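Side-chain contact in protease Do-like 1, chloroplastic (Arabidopsis thaliana, PDB 3QO6), which acts as a serine endopeptidase of the thylakoid, required at high temperature and possibly involved in degrading damaged proteins: residues I66-Y70 / H71-G75. Residues are numbered along the deposited sequence; the frame is centred on the assembly and turned at random.
Sequences IVTNY and HVIRG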
ATOM      1  N   ILE B  66      15.188  -6.024  39.475  1.00 68.87           N
ATOM      2  CA  ILE B  66      14.220  -6.464  38.483  1.00 66.44           C
ATOM      3  C   ILE B  66      14.939  -6.783  37.154  1.00 66.02           C
ATOM      4  O   ILE B  66      15.795  -6.004  36.682  1.00 60.55           O
ATOM      5  CB  ILE B  66      13.143  -5.361  38.255  1.00 66.95           C
ATOM      6  CG1 ILE B  66      12.506  -4.950  39.587  1.00 64.46           C
ATOM      7  CG2 ILE B  66      12.078  -5.859  37.305  1.00 69.91           C
ATOM      8  CD1 ILE B  66      11.687  -6.043  40.276  1.00 62.22           C
ATOM      9  N   VAL B  67      14.597  -7.940  36.573  1.00 63.82           N
ATOM     10  CA  VAL B  67      15.179  -8.387  35.311  1.00 62.76           C
ATOM     11  C   VAL B  67      14.235  -8.170  34.135  1.00 62.14           C
ATOM     12  O   VAL B  67      13.021  -8.266  34.263  1.00 61.71           O
ATOM     13  CB  VAL B  67      15.537  -9.883  35.366  1.00 62.88           C
ATOM     14  CG1 VAL B  67      16.368 -10.273  34.153  1.00 58.26           C
ATOM     15  CG2 VAL B  67      16.306 -10.174  36.630  1.00 65.31           C
ATOM     16  N   THR B  68      14.794  -7.870  32.976  1.00 62.09           N
ATOM     17  CA  THR B  68      13.961  -7.675  31.815  1.00 61.51           C
ATOM     18  C   THR B  68      14.817  -7.706  30.575  1.00 62.52           C
ATOM     19  O   THR B  68      16.004  -7.983  30.630  1.00 60.31           O
ATOM     20  CB  THR B  68      13.206  -6.330  31.888  1.00 62.01           C
ATOM     21  OG1 THR B  68      12.160  -6.319  30.913  1.00 63.39           O
ATOM     22  CG2 THR B  68      14.142  -5.165  31.595  1.00 66.82           C
ATOM     23  N   ASN B  69      14.193  -7.442  29.442  1.00 65.58           N
ATOM     24  CA  ASN B  69      14.904  -7.410  28.185  1.00 67.17           C
ATOM     25  C   ASN B  69      15.448  -6.000  28.079  1.00 68.81           C
ATOM     26  O   ASN B  69      14.777  -5.015  28.448  1.00 66.34           O
ATOM     27  CB  ASN B  69      13.949  -7.668  26.996  1.00 69.00           C
ATOM     28  CG  ASN B  69      13.758  -9.148  26.687  1.00 70.98           C
ATOM     29  OD1 ASN B  69      12.675  -9.569  26.285  1.00 75.58           O
ATOM     30  ND2 ASN B  69      14.807  -9.938  26.855  1.00 68.81           N
ATOM     31  N   TYR B  70      16.666  -5.889  27.582  1.00 67.24           N
ATOM     32  CA  TYR B  70      17.199  -4.571  27.410  1.00 68.02           C
ATOM     33  C   TYR B  70      16.341  -3.803  26.411  1.00 68.64           C
ATOM     34  O   TYR B  70      16.014  -2.634  26.657  1.00 68.63           O
ATOM     35  CB  TYR B  70      18.623  -4.630  26.902  1.00 68.67           C
ATOM     36  CG  TYR B  70      19.125  -3.285  26.456  1.00 69.33           C
ATOM     37  CD1 TYR B  70      18.994  -2.154  27.288  1.00 67.68           C
ATOM     38  CD2 TYR B  70      19.759  -3.137  25.221  1.00 67.83           C
ATOM     39  CE1 TYR B  70      19.481  -0.924  26.896  1.00 64.76           C
ATOM     40  CE2 TYR B  70      20.252  -1.914  24.822  1.00 67.73           C
ATOM     41  CZ  TYR B  70      20.110  -0.810  25.655  1.00 70.73           C
ATOM     42  OH  TYR B  70      20.572   0.411  25.205  1.00 77.53           O
ATOM     43  N   HIS B  71      15.946  -4.451  25.305  1.00 64.68           N
ATOM     44  CA  HIS B  71      15.163  -3.732  24.298  1.00 62.87           C
ATOM     45  C   HIS B  71      13.881  -3.096  24.818  1.00 61.80           C
ATOM     46  O   HIS B  71      13.337  -2.211  24.183  1.00 61.03           O
ATOM     47  CB  HIS B  71      14.884  -4.599  23.049  1.00 63.04           C
ATOM     48  CG  HIS B  71      13.717  -5.531  23.178  1.00 66.90           C
ATOM     49  ND1 HIS B  71      13.867  -6.885  23.386  1.00 63.31           N
ATOM     50  CD2 HIS B  71      12.381  -5.300  23.151  1.00 65.78           C
ATOM     51  CE1 HIS B  71      12.673  -7.444  23.490  1.00 67.97           C
ATOM     52  NE2 HIS B  71      11.755  -6.505  23.352  1.00 63.07           N
ATOM     53  N   VAL B  72      13.424  -3.526  25.987  1.00 63.18           N
ATOM     54  CA  VAL B  72      12.216  -2.982  26.609  1.00 64.40           C
ATOM     55  C   VAL B  72      12.527  -1.652  27.317  1.00 69.90           C
ATOM     56  O   VAL B  72      11.674  -0.776  27.437  1.00 69.68           O
ATOM     57  CB  VAL B  72      11.677  -3.983  27.671  1.00 65.07           C
ATOM     58  CG1 VAL B  72      10.648  -3.324  28.572  1.00 62.39           C
ATOM     59  CG2 VAL B  72      11.088  -5.198  26.987  1.00 59.04           C
ATOM     60  N   ILE B  73      13.770  -1.529  27.780  1.00 75.19           N
ATOM     61  CA  ILE B  73      14.287  -0.385  28.529  1.00 74.98           C
ATOM     62  C   ILE B  73      14.860   0.695  27.615  1.00 79.05           C
ATOM     63  O   ILE B  73      14.788   1.891  27.919  1.00 79.33           O
ATOM     64  CB  ILE B  73      15.393  -0.896  29.507  1.00 74.21           C
ATOM     65  CG1 ILE B  73      14.736  -1.590  30.684  1.00 73.96           C
ATOM     66  CG2 ILE B  73      16.305   0.193  29.963  1.00 78.51           C
ATOM     67  CD1 ILE B  73      13.598  -0.857  31.288  1.00 73.29           C
ATOM     68  N   ARG B  74      15.441   0.270  26.500  1.00 79.97           N
ATOM     69  CA  ARG B  74      16.040   1.205  25.556  1.00 82.10           C
ATOM     70  C   ARG B  74      15.226   2.470  25.358  1.00 82.85           C
ATOM     71  O   ARG B  74      14.006   2.408  25.172  1.00 81.16           O
ATOM     72  CB  ARG B  74      16.221   0.540  24.190  1.00 86.49           C
ATOM     73  CG  ARG B  74      17.535  -0.185  23.988  1.00 90.80           C
ATOM     74  CD  ARG B  74      18.521   0.647  23.171  1.00 97.39           C
ATOM     75  NE  ARG B  74      18.062   0.850  21.799  1.00104.28           N
ATOM     76  CZ  ARG B  74      18.425   1.873  21.029  1.00108.84           C
ATOM     77  NH1 ARG B  74      19.265   2.810  21.482  1.00109.04           N
ATOM     78  NH2 ARG B  74      17.928   1.966  19.802  1.00110.64           N
ATOM     79  N   GLY B  75      15.918   3.610  25.401  1.00 85.54           N
ATOM     80  CA  GLY B  75      15.301   4.917  25.178  1.00 85.55           C
ATOM     81  C   GLY B  75      14.271   5.518  26.129  1.00 87.04           C
ATOM     82  O   GLY B  75      13.543   6.424  25.737  1.00 85.39           O
TER
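N69 and H71, two residues apart, run alongside each other in the same direction, the amide plane turned 25° from the imidazole and N69 OD1 3.5 Å from H71 CE1. Between them in sequence, Y70 carries R74 on one face of its ring: R74 CG makes a CH-pi contact 3.5 Å from the ring centroid, offset toward the rim, its methylene chain bent as it passes. Y70 CG lies anti to its own nitrogen (chi1 169°), which swings the phenol along the turn to meet it. T68 CG2 adds an apolar touch on I73 CG1 at 3.7 Å.

The backbone sets these positions. N69 O receives V72 N at 3.2 Å, and Y70 O takes two donors, I73 N at 2.7 Å and R74 N at 3.0 Å, so a single short turn closes the end of strand 65-69. Farther out, G181 N gives N69 OD1 a weak hydrogen bond, and F96 stacks on Y70. The turn carries the histidine of the predicted charge relay (H71, D101, S180) at the end of a trypsin-like barrel strand. H71 ND1 is hydrogen-bonded to D101 OD2 and N69 ND2 to the D101 backbone carbonyl, linking strand end, turn and D101, consistent with a fixed position for the imidazole.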